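Long-range contacts in FMN-dependent NADH:quinone oxidoreductase 1 (Bacillus anthracis, PDB 4M0C), which probably reduces quinones and cleaves the azo bond of aromatic azo compounds, using NADH as electron donor and FMN as cofactor: residues L8-H13 against S111-Y116; I24-H29 against Q200-E205; R142-I147 against L177-Y182. All coordinates share one frame; numbering follows the deposited sequence.

Interaction 1 (L8-H13 against S111-Y116); sequences LIINAH and SKLKDY. With FMN (flavin mononucleotide), chain C.
I10 lies over one face of the Y116 ring, its methyl CG2 4.2 Å from the ring centroid and 13° off the ring normal, a CH-pi contact displaced toward the rim. The other branch follows the ring outward: CD1 comes within 3.6 Å of Y116 CE2 and also reaches the hydroxyl end. With CG1 beside the backbone N (chi1 -63°) and CG2 therefore anti to it, both branches bear on the tyrosine, whose side chain crosses that of I10 at about a right angle. L8 and Y116 point at each other from opposite directions, L8 CD2 ending 3.4 Å from Y116 OH. One turn back along the helix, L113 sends CD1 toward I10 CG2, while its CB meets A12 CB at 4.1 Å where the two backbones are nearest. Touching residues are all buried, and I100 of strand 97-103 packs against both I10 and L113. Beyond A12 the chain turns: N11 OD1 accepts the backbone N of H13 in an Asx turn, and N11 ND2 is hydrogen-bonded to V16 O and N48 OD1. H13 then donates from NE2 to FMN O3P at 2.6 Å, a nearly straight bond (170°) with the phosphate at the ring edge; H13 ND1 is hydrogen-bonded to K15 N, and the bonds at both nitrogens fix the ring's rotation. Helix 111-120 thus covers one face of an inner strand of the parallel sheet, whose C-terminal end leads into the phosphate-binding loop, the cofactor site of the flavodoxin-like fold.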
loop_
_atom_site.group_PDB
_atom_site.type_symbol
_atom_site.label_atom_id
_atom_site.label_comp_id
_atom_site.label_asym_id
_atom_site.label_seq_id
_atom_site.Cartn_x
_atom_site.Cartn_y
_atom_site.Cartn_z
ATOM N N LEU A 8 14.585 8.369 14.057
ATOM C CA LEU A 8 13.362 8.856 13.414
ATOM C C LEU A 8 12.224 7.880 13.665
ATOM O O LEU A 8 12.314 6.711 13.305
ATOM C CB LEU A 8 13.555 9.026 11.902
ATOM C CG LEU A 8 12.305 9.452 11.131
ATOM C CD1 LEU A 8 11.749 10.787 11.663
ATOM C CD2 LEU A 8 12.591 9.543 9.634
ATOM N N ILE A 9 11.172 8.364 14.304
ATOM C CA ILE A 9 9.981 7.563 14.530
ATOM C C ILE A 9 8.980 7.834 13.407
ATOM O O ILE A 9 8.575 8.969 13.167
ATOM C CB ILE A 9 9.370 7.873 15.904
ATOM C CG1 ILE A 9 10.404 7.567 17.018
ATOM C CG2 ILE A 9 8.112 7.058 16.124
ATOM C CD1 ILE A 9 10.098 8.280 18.313
ATOM N N ILE A 10 8.610 6.783 12.693
ATOM C CA ILE A 10 7.677 6.907 11.595
ATOM C C ILE A 10 6.369 6.275 12.072
ATOM O O ILE A 10 6.190 5.054 12.031
ATOM C CB ILE A 10 8.224 6.206 10.339
ATOM C CG1 ILE A 10 9.528 6.874 9.879
ATOM C CG2 ILE A 10 7.189 6.172 9.227
ATOM C CD1 ILE A 10 10.442 5.939 9.071
ATOM N N ASN A 11 5.464 7.121 12.549
ATOM C CA ASN A 11 4.216 6.652 13.121
ATOM C C ASN A 11 3.139 6.522 12.047
ATOM O O ASN A 11 2.549 7.522 11.614
ATOM C CB ASN A 11 3.779 7.616 14.240
ATOM C CG ASN A 11 2.481 7.203 14.901
ATOM O OD1 ASN A 11 1.899 6.164 14.565
ATOM N ND2 ASN A 11 2.013 8.020 15.849
ATOM N N ALA A 12 2.860 5.291 11.635
ATOM C CA ALA A 12 1.871 5.041 10.579
ATOM C C ALA A 12 0.497 4.644 11.123
ATOM O O ALA A 12 -0.284 3.975 10.427
ATOM C CB ALA A 12 2.373 3.973 9.615
ATOM N N HIS A 13 0.182 5.046 12.353
ATOM C CA HIS A 13 -1.119 4.683 12.904
ATOM C C HIS A 13 -2.102 5.833 12.751
ATOM O O HIS A 13 -1.810 6.967 13.161
ATOM C CB HIS A 13 -1.032 4.267 14.374
ATOM C CG HIS A 13 -2.220 3.481 14.840
ATOM N ND1 HIS A 13 -3.487 4.025 14.928
ATOM C CD2 HIS A 13 -2.339 2.187 15.226
ATOM C CE1 HIS A 13 -4.333 3.103 15.355
ATOM N NE2 HIS A 13 -3.661 1.981 15.554
ATOM N N SER A 111 -2.132 2.933 3.867
ATOM C CA SER A 111 -1.956 3.731 2.644
ATOM C C SER A 111 -0.999 4.897 2.840
ATOM O O SER A 111 -0.179 5.178 1.957
ATOM C CB SER A 111 -3.289 4.243 2.123
ATOM O OG SER A 111 -3.928 5.012 3.122
ATOM N N LYS A 112 -1.071 5.570 3.991
ATOM C CA LYS A 112 -0.178 6.713 4.212
ATOM C C LYS A 112 1.283 6.272 4.332
ATOM O O LYS A 112 2.192 7.045 4.026
ATOM C CB LYS A 112 -0.604 7.566 5.405
ATOM C CG LYS A 112 -1.881 8.372 5.202
ATOM C CD LYS A 112 -1.879 9.206 3.905
ATOM C CE LYS A 112 -0.827 10.320 3.919
ATOM N NZ LYS A 112 -0.757 11.104 2.626
ATOM N N LEU A 113 1.511 5.026 4.741
ATOM C CA LEU A 113 2.872 4.514 4.797
ATOM C C LEU A 113 3.365 4.257 3.388
ATOM O O LEU A 113 4.556 4.430 3.097
ATOM C CB LEU A 113 2.965 3.252 5.658
ATOM C CG LEU A 113 4.362 2.651 5.887
ATOM C CD1 LEU A 113 5.310 3.683 6.463
ATOM C CD2 LEU A 113 4.275 1.445 6.843
ATOM N N LYS A 114 2.458 3.866 2.496
ATOM C CA LYS A 114 2.836 3.730 1.087
ATOM C C LYS A 114 3.222 5.097 0.542
ATOM O O LYS A 114 4.224 5.218 -0.164
ATOM C CB LYS A 114 1.729 3.116 0.234
ATOM C CG LYS A 114 2.099 3.000 -1.261
ATOM C CD LYS A 114 3.409 2.189 -1.464
ATOM C CE LYS A 114 3.588 1.772 -2.944
ATOM N NZ LYS A 114 3.529 2.890 -3.924
ATOM N N ASP A 115 2.449 6.125 0.879
ATOM C CA ASP A 115 2.816 7.478 0.453
ATOM C C ASP A 115 4.227 7.791 0.980
ATOM O O ASP A 115 5.075 8.323 0.250
ATOM C CB ASP A 115 1.818 8.511 0.963
ATOM C CG ASP A 115 0.469 8.418 0.268
ATOM O OD1 ASP A 115 0.417 7.963 -0.903
ATOM O OD2 ASP A 115 -0.539 8.827 0.886
ATOM N N TYR A 116 4.484 7.418 2.231
ATOM C CA TYR A 116 5.783 7.696 2.845
ATOM C C TYR A 116 6.928 7.026 2.084
ATOM O O TYR A 116 7.917 7.685 1.754
ATOM C CB TYR A 116 5.816 7.272 4.314
ATOM C CG TYR A 116 7.095 7.715 5.026
ATOM C CD1 TYR A 116 7.241 9.025 5.490
ATOM C CD2 TYR A 116 8.148 6.835 5.210
ATOM C CE1 TYR A 116 8.406 9.432 6.141
ATOM C CE2 TYR A 116 9.323 7.238 5.860
ATOM C CZ TYR A 116 9.433 8.535 6.322
ATOM O OH TYR A 116 10.571 8.945 6.965
HETATM N N1 FMN C . -5.678 -8.141 11.653
HETATM C C2 FMN C . -4.940 -9.076 10.952
HETATM O O2 FMN C . -4.298 -9.930 11.580
HETATM N N3 FMN C . -4.917 -9.055 9.557
HETATM C C4 FMN C . -5.632 -8.091 8.868
HETATM O O4 FMN C . -5.606 -8.061 7.633
HETATM C C4A FMN C . -6.385 -7.151 9.577
HETATM N N5 FMN C . -7.123 -6.184 8.915
HETATM C C5A FMN C . -7.853 -5.252 9.637
HETATM C C6 FMN C . -8.583 -4.268 8.972
HETATM C C7 FMN C . -9.315 -3.330 9.695
HETATM C C7M FMN C . -10.095 -2.281 8.948
HETATM C C8 FMN C . -9.325 -3.359 11.087
HETATM C C8M FMN C . -10.123 -2.344 11.861
HETATM C C9 FMN C . -8.600 -4.344 11.757
HETATM C C9A FMN C . -7.856 -5.287 11.032
HETATM N N10 FMN C . -7.128 -6.268 11.687
HETATM C C10 FMN C . -6.400 -7.186 10.969
HETATM C "C1'" FMN C . -7.092 -6.340 13.189
HETATM C "C2'" FMN C . -6.047 -5.350 13.713
HETATM O "O2'" FMN C . -4.761 -5.594 13.158
HETATM C "C3'" FMN C . -5.971 -5.477 15.222
HETATM O "O3'" FMN C . -7.184 -4.988 15.759
HETATM C "C4'" FMN C . -4.803 -4.682 15.778
HETATM O "O4'" FMN C . -4.743 -4.876 17.178
HETATM C "C5'" FMN C . -4.960 -3.189 15.512
HETATM O "O5'" FMN C . -3.832 -2.524 16.043
HETATM P P FMN C . -4.013 -1.220 16.966
HETATM O O1P FMN C . -4.679 -1.683 18.233
HETATM O O2P FMN C . -2.649 -0.621 17.272
HETATM O O3P FMN C . -4.897 -0.227 16.250
#

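Interaction 2 (I24-H29 against Q200-E205); sequences IKVFKH and QNAYKE. With ZN (zinc ion), chain D.
Segments 24-29 and 200-205, parts of helices 22-37 and 195-214, run in roughly the same direction, their axes 9.2 Å apart and crossing at -32°, with V26 and Y203 as the nearest pair of CA atoms. At the sheet-facing side of the interface V26 meets A202: V26 CG2 lies 3.6 Å from A202 CB, and CG1 is close to that methyl too. Y203 covers the more open side, reaching across the first helix with its ring. CG sits anti to the carbonyl carbon (chi1 -67°), and the ring edge comes up to the helix backbone, CE1 lying 4.0 Å from V26 CA and close to K25 O. Its hydroxyl meets the aliphatic part of K25 at a slant, Y203 OH being 3.7 Å from K25 CD; the lysine's end then leads away. H29 approaches Y203 at about a right angle. H29 CD2 rests 3.5 Å from Y203 CB, and Y203 CG lies over one face of the imidazole. The two rings are inclined at 52° with centroids 4.8 Å apart, an oblique pair. Both imidazole nitrogens are engaged: ND1 binds a zinc ion at 2.1 Å, with E32 OE2 as a second ligand, and NE2 is hydrogen-bonded to E207 OE2, one turn beyond Y203. This carboxylate would orient the ring and probably strengthen its hold on the metal. V206 packs on both V26 and H29, and L199 on K25 and V26. On the sheet side of the helix pair, V26 and F27 touch I147 of strand 143-150, while A202 and E205 touch A187 and V185 of strand 181-188, so the two helices lie side by side on one face of the parallel sheet.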
loop_
_atom_site.group_PDB
_atom_site.type_symbol
_atom_site.label_atom_id
_atom_site.label_comp_id
_atom_site.label_asym_id
_atom_site.label_seq_id
_atom_site.Cartn_x
_atom_site.Cartn_y
_atom_site.Cartn_z
ATOM N N ILE A 24 0.294 1.589 19.453
ATOM C CA ILE A 24 0.706 2.833 20.109
ATOM C C ILE A 24 1.150 2.620 21.580
ATOM O O ILE A 24 2.152 3.190 21.998
ATOM C CB ILE A 24 -0.379 3.927 19.988
ATOM C CG1 ILE A 24 -0.575 4.315 18.517
ATOM C CG2 ILE A 24 -0.008 5.160 20.798
ATOM C CD1 ILE A 24 -1.868 5.110 18.256
ATOM N N LYS A 25 0.423 1.807 22.356
ATOM C CA LYS A 25 0.880 1.435 23.715
ATOM C C LYS A 25 2.284 0.818 23.703
ATOM O O LYS A 25 3.167 1.204 24.479
ATOM C CB LYS A 25 -0.056 0.405 24.349
ATOM C CG LYS A 25 -1.349 0.961 24.925
ATOM C CD LYS A 25 -2.078 -0.129 25.695
ATOM C CE LYS A 25 -3.266 0.428 26.440
ATOM N NZ LYS A 25 -4.535 -0.212 25.991
ATOM N N VAL A 26 2.462 -0.179 22.843
ATOM C CA VAL A 26 3.753 -0.844 22.697
ATOM C C VAL A 26 4.837 0.178 22.305
ATOM O O VAL A 26 5.905 0.222 22.907
ATOM C CB VAL A 26 3.669 -2.009 21.694
ATOM C CG1 VAL A 26 5.058 -2.600 21.429
ATOM C CG2 VAL A 26 2.687 -3.085 22.207
ATOM N N PHE A 27 4.552 1.024 21.330
ATOM C CA PHE A 27 5.502 2.063 20.968
ATOM C C PHE A 27 5.817 2.999 22.147
ATOM O O PHE A 27 6.977 3.352 22.391
ATOM C CB PHE A 27 4.984 2.880 19.782
ATOM C CG PHE A 27 5.655 4.207 19.648
ATOM C CD1 PHE A 27 6.997 4.282 19.319
ATOM C CD2 PHE A 27 4.957 5.377 19.888
ATOM C CE1 PHE A 27 7.628 5.512 19.210
ATOM C CE2 PHE A 27 5.581 6.612 19.786
ATOM C CZ PHE A 27 6.917 6.679 19.448
ATOM N N LYS A 28 4.792 3.419 22.878
ATOM C CA LYS A 28 5.030 4.351 23.973
ATOM C C LYS A 28 5.878 3.698 25.057
ATOM O O LYS A 28 6.713 4.350 25.675
ATOM C CB LYS A 28 3.716 4.888 24.538
ATOM C CG LYS A 28 3.067 5.921 23.616
ATOM C CD LYS A 28 1.925 6.649 24.316
ATOM C CE LYS A 28 1.364 7.767 23.434
ATOM N NZ LYS A 28 0.133 8.394 24.007
ATOM N N HIS A 29 5.681 2.402 25.269
ATOM C CA HIS A 29 6.515 1.681 26.222
ATOM C C HIS A 29 7.946 1.583 25.659
ATOM O O HIS A 29 8.911 1.761 26.399
ATOM C CB HIS A 29 5.935 0.300 26.533
ATOM C CG HIS A 29 6.667 -0.436 27.613
ATOM N ND1 HIS A 29 6.632 -0.052 28.936
ATOM C CD2 HIS A 29 7.447 -1.545 27.564
ATOM C CE1 HIS A 29 7.361 -0.886 29.657
ATOM N NE2 HIS A 29 7.865 -1.802 28.848
ATOM N N GLN A 200 2.009 -8.041 27.405
ATOM C CA GLN A 200 3.213 -8.383 28.175
ATOM C C GLN A 200 4.352 -8.884 27.270
ATOM O O GLN A 200 5.513 -8.547 27.487
ATOM C CB GLN A 200 2.910 -9.375 29.302
ATOM C CG GLN A 200 2.079 -8.784 30.439
ATOM C CD GLN A 200 1.945 -9.729 31.636
ATOM O OE1 GLN A 200 2.290 -10.914 31.559
ATOM N NE2 GLN A 200 1.442 -9.202 32.751
ATOM N N ASN A 201 4.021 -9.657 26.238
ATOM C CA ASN A 201 5.052 -10.140 25.323
ATOM C C ASN A 201 5.626 -9.040 24.442
ATOM O O ASN A 201 6.834 -9.012 24.201
ATOM C CB ASN A 201 4.568 -11.338 24.499
ATOM C CG ASN A 201 4.527 -12.631 25.318
ATOM O OD1 ASN A 201 5.345 -12.845 26.231
ATOM N ND2 ASN A 201 3.571 -13.499 24.997
ATOM N N ALA A 202 4.781 -8.118 23.988
ATOM C CA ALA A 202 5.281 -7.019 23.166
ATOM C C ALA A 202 6.077 -6.006 23.994
ATOM O O ALA A 202 7.076 -5.473 23.509
ATOM C CB ALA A 202 4.147 -6.328 22.389
ATOM N N TYR A 203 5.650 -5.740 25.230
ATOM C CA TYR A 203 6.413 -4.841 26.097
ATOM C C TYR A 203 7.810 -5.393 26.367
ATOM O O TYR A 203 8.791 -4.654 26.337
ATOM C CB TYR A 203 5.722 -4.638 27.447
ATOM C CG TYR A 203 4.405 -3.899 27.380
ATOM C CD1 TYR A 203 4.176 -2.935 26.405
ATOM C CD2 TYR A 203 3.390 -4.165 28.303
ATOM C CE1 TYR A 203 2.972 -2.255 26.345
ATOM C CE2 TYR A 203 2.174 -3.492 28.249
ATOM C CZ TYR A 203 1.975 -2.535 27.266
ATOM O OH TYR A 203 0.777 -1.850 27.197
ATOM N N LYS A 204 7.878 -6.686 26.673
ATOM C CA LYS A 204 9.143 -7.366 26.899
ATOM C C LYS A 204 10.046 -7.218 25.656
ATOM O O LYS A 204 11.194 -6.771 25.753
ATOM C CB LYS A 204 8.881 -8.832 27.251
ATOM C CG LYS A 204 10.095 -9.631 27.695
ATOM C CD LYS A 204 9.701 -11.079 28.010
ATOM C CE LYS A 204 9.142 -11.792 26.778
ATOM N NZ LYS A 204 8.699 -13.188 27.094
ATOM N N GLU A 205 9.516 -7.542 24.483
ATOM C CA GLU A 205 10.299 -7.414 23.256
ATOM C C GLU A 205 10.800 -5.985 22.966
ATOM O O GLU A 205 11.986 -5.806 22.703
ATOM C CB GLU A 205 9.547 -8.010 22.054
ATOM C CG GLU A 205 9.461 -9.550 22.080
ATOM C CD GLU A 205 8.590 -10.122 20.959
ATOM O OE1 GLU A 205 7.870 -11.113 21.214
ATOM O OE2 GLU A 205 8.629 -9.596 19.823
HETATM ZN ZN ZN D . 5.415 1.374 29.808
#

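Interaction 3 (R142-I147 against L177-Y182); sequences RRMLVI and LGIEDY
M144, a selenomethionine, runs extended from its backbone nitrogen to SE (chi1 -178°), which sets SE 4.1 Å from Y182 CE1, and the bend at chi3 (-77°) turns CE toward I179 CD1. The selenium meets the ring obliquely, as a Met-aromatic contact. Further along the strand V146 CG2 adds to the same ring, 3.8 Å from Y182 CE1, and Y182 OH is hydrogen-bonded to H167 ND1. On the other side of the sheet R143 and D181 lie side by side, R143 CD 3.6 Å from D181 OD2; their charged ends go elsewhere, R143 NH2 to N215 O and D181 OD1 to R212. Between the two strands M144 N donates to D181 O at 2.9 Å and 168°. Where R142 precedes the strand, water takes over, one molecule linking R142 N to G178 O. G178, with positive phi, closes helix 165-177 in a Schellman motif, and I179 follows, its CG2 against R142 O and M144 N. F174 of that helix packs on M144 and I179, L170 on Y182. Strand 143-150, helix 165-177 and the parallel edge strand 181-188 are joined as a beta-alpha-beta crossover, as expected of the flavodoxin-like fold.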
loop_
_atom_site.group_PDB
_atom_site.type_symbol
_atom_site.label_atom_id
_atom_site.label_comp_id
_atom_site.label_asym_id
_atom_site.label_seq_id
_atom_site.Cartn_x
_atom_site.Cartn_y
_atom_site.Cartn_z
ATOM N N ARG A 142 22.696 1.389 9.406
ATOM C CA ARG A 142 21.476 1.893 10.039
ATOM C C ARG A 142 20.638 0.742 10.596
ATOM O O ARG A 142 20.871 -0.430 10.256
ATOM C CB ARG A 142 20.656 2.739 9.061
ATOM C CG ARG A 142 21.433 3.942 8.533
ATOM C CD ARG A 142 20.696 4.646 7.408
ATOM N NE ARG A 142 21.619 5.497 6.658
ATOM C CZ ARG A 142 21.415 6.782 6.381
ATOM N NH1 ARG A 142 22.328 7.440 5.703
ATOM N NH2 ARG A 142 20.305 7.401 6.776
ATOM N N ARG A 143 19.680 1.077 11.466
ATOM C CA ARG A 143 18.859 0.072 12.128
ATOM C C ARG A 143 17.403 0.448 12.120
ATOM O O ARG A 143 17.038 1.609 12.329
ATOM C CB ARG A 143 19.291 -0.132 13.585
ATOM C CG ARG A 143 20.759 -0.413 13.732
ATOM C CD ARG A 143 21.103 -0.775 15.162
ATOM N NE ARG A 143 21.447 0.394 15.971
ATOM C CZ ARG A 143 22.045 0.330 17.158
ATOM N NH1 ARG A 143 22.375 -0.845 17.685
ATOM N NH2 ARG A 143 22.313 1.444 17.821
HETATM N N MSE A 144 16.565 -0.556 11.893
HETATM C CA MSE A 144 15.130 -0.343 11.911
HETATM C C MSE A 144 14.444 -1.309 12.852
HETATM O O MSE A 144 14.818 -2.491 12.955
HETATM C CB MSE A 144 14.549 -0.518 10.526
HETATM C CG MSE A 144 13.039 -0.250 10.506
HETATM SE SE MSE A 144 12.602 -0.301 8.699
HETATM C CE MSE A 144 13.300 1.475 8.247
ATOM N N LEU A 145 13.452 -0.778 13.550
ATOM C CA LEU A 145 12.567 -1.554 14.385
ATOM C C LEU A 145 11.138 -1.305 13.882
ATOM O O LEU A 145 10.686 -0.143 13.749
ATOM C CB LEU A 145 12.717 -1.114 15.836
ATOM C CG LEU A 145 11.599 -1.589 16.773
ATOM C CD1 LEU A 145 11.739 -3.102 16.986
ATOM C CD2 LEU A 145 11.697 -0.847 18.093
ATOM N N VAL A 146 10.436 -2.382 13.539
ATOM C CA VAL A 146 9.037 -2.241 13.143
ATOM C C VAL A 146 8.155 -2.756 14.291
ATOM O O VAL A 146 8.381 -3.850 14.810
ATOM C CB VAL A 146 8.745 -3.002 11.828
ATOM C CG1 VAL A 146 7.240 -3.008 11.529
ATOM C CG2 VAL A 146 9.548 -2.384 10.649
ATOM N N ILE A 147 7.186 -1.952 14.717
ATOM C CA ILE A 147 6.220 -2.392 15.724
ATOM C C ILE A 147 4.858 -2.513 15.049
ATOM O O ILE A 147 4.283 -1.512 14.604
ATOM C CB ILE A 147 6.117 -1.402 16.885
ATOM C CG1 ILE A 147 7.457 -1.334 17.635
ATOM C CG2 ILE A 147 4.953 -1.793 17.857
ATOM C CD1 ILE A 147 7.503 -0.196 18.674
ATOM N N LEU A 177 17.313 -0.837 0.278
ATOM C CA LEU A 177 17.960 0.479 0.441
ATOM C C LEU A 177 19.299 0.394 1.180
ATOM O O LEU A 177 20.145 1.300 1.076
ATOM C CB LEU A 177 17.041 1.470 1.153
ATOM C CG LEU A 177 15.682 1.721 0.508
ATOM C CD1 LEU A 177 14.891 2.692 1.360
ATOM C CD2 LEU A 177 15.844 2.256 -0.924
ATOM N N GLY A 178 19.495 -0.689 1.926
ATOM C CA GLY A 178 20.761 -0.912 2.611
ATOM C C GLY A 178 20.618 -1.180 4.100
ATOM O O GLY A 178 21.615 -1.416 4.784
ATOM N N ILE A 179 19.384 -1.142 4.608
ATOM C CA ILE A 179 19.150 -1.394 6.033
ATOM C C ILE A 179 18.935 -2.869 6.309
ATOM O O ILE A 179 17.820 -3.380 6.162
ATOM C CB ILE A 179 17.961 -0.593 6.563
ATOM C CG1 ILE A 179 18.182 0.897 6.289
ATOM C CG2 ILE A 179 17.797 -0.826 8.056
ATOM C CD1 ILE A 179 17.012 1.764 6.670
ATOM N N GLU A 180 20.014 -3.544 6.700
ATOM C CA GLU A 180 19.996 -4.970 6.952
ATOM C C GLU A 180 19.805 -5.300 8.437
ATOM O O GLU A 180 19.464 -6.433 8.783
ATOM C CB GLU A 180 21.301 -5.595 6.442
ATOM C CG GLU A 180 21.474 -5.511 4.932
ATOM C CD GLU A 180 22.931 -5.443 4.511
ATOM O OE1 GLU A 180 23.268 -4.541 3.708
ATOM O OE2 GLU A 180 23.734 -6.291 4.969
ATOM N N ASP A 181 20.048 -4.329 9.317
ATOM C CA ASP A 181 19.764 -4.534 10.739
ATOM C C ASP A 181 18.285 -4.187 10.941
ATOM O O ASP A 181 17.928 -3.025 11.154
ATOM C CB ASP A 181 20.696 -3.679 11.619
ATOM C CG ASP A 181 20.588 -4.018 13.113
ATOM O OD1 ASP A 181 19.460 -4.226 13.617
ATOM O OD2 ASP A 181 21.632 -4.068 13.798
ATOM N N TYR A 182 17.431 -5.209 10.857
ATOM C CA TYR A 182 15.985 -5.035 10.859
ATOM C C TYR A 182 15.350 -5.948 11.902
ATOM O O TYR A 182 15.672 -7.135 11.955
ATOM C CB TYR A 182 15.460 -5.421 9.474
ATOM C CG TYR A 182 13.954 -5.406 9.290
ATOM C CD1 TYR A 182 13.319 -4.335 8.666
ATOM C CD2 TYR A 182 13.173 -6.485 9.692
ATOM C CE1 TYR A 182 11.938 -4.333 8.473
ATOM C CE2 TYR A 182 11.803 -6.484 9.506
ATOM C CZ TYR A 182 11.189 -5.414 8.896
ATOM O OH TYR A 182 9.818 -5.446 8.717
HETATM O O HOH W 1 21.914 -1.797 8.459
HETATM O O HOH W 2 22.410 0.491 6.628
HETATM O O HOH W 3 17.022 -3.395 14.107
#

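Overall arrangement
All three contacts are built on one five-stranded parallel sheet. Interaction 1 joins strand 5-11 to helix 111-120; interaction 3 joins strands 143-150 and 181-188 at one border of the sheet, its centre about 15 Å away. Interaction 2 pairs two helices about 18 to 19 Å from both other centres, and touches each of them through helix 22-37, F27 packing on I9. Along the chain, interactions 1 and 2 alternate their segments, interaction 1 closes before interaction 3 opens, and interaction 3 falls between the halves of interaction 2. Early and late helices therefore pack together, and the FMN phosphate is held at the C-terminal end of strand 5-11, beside the start of helix 22-37.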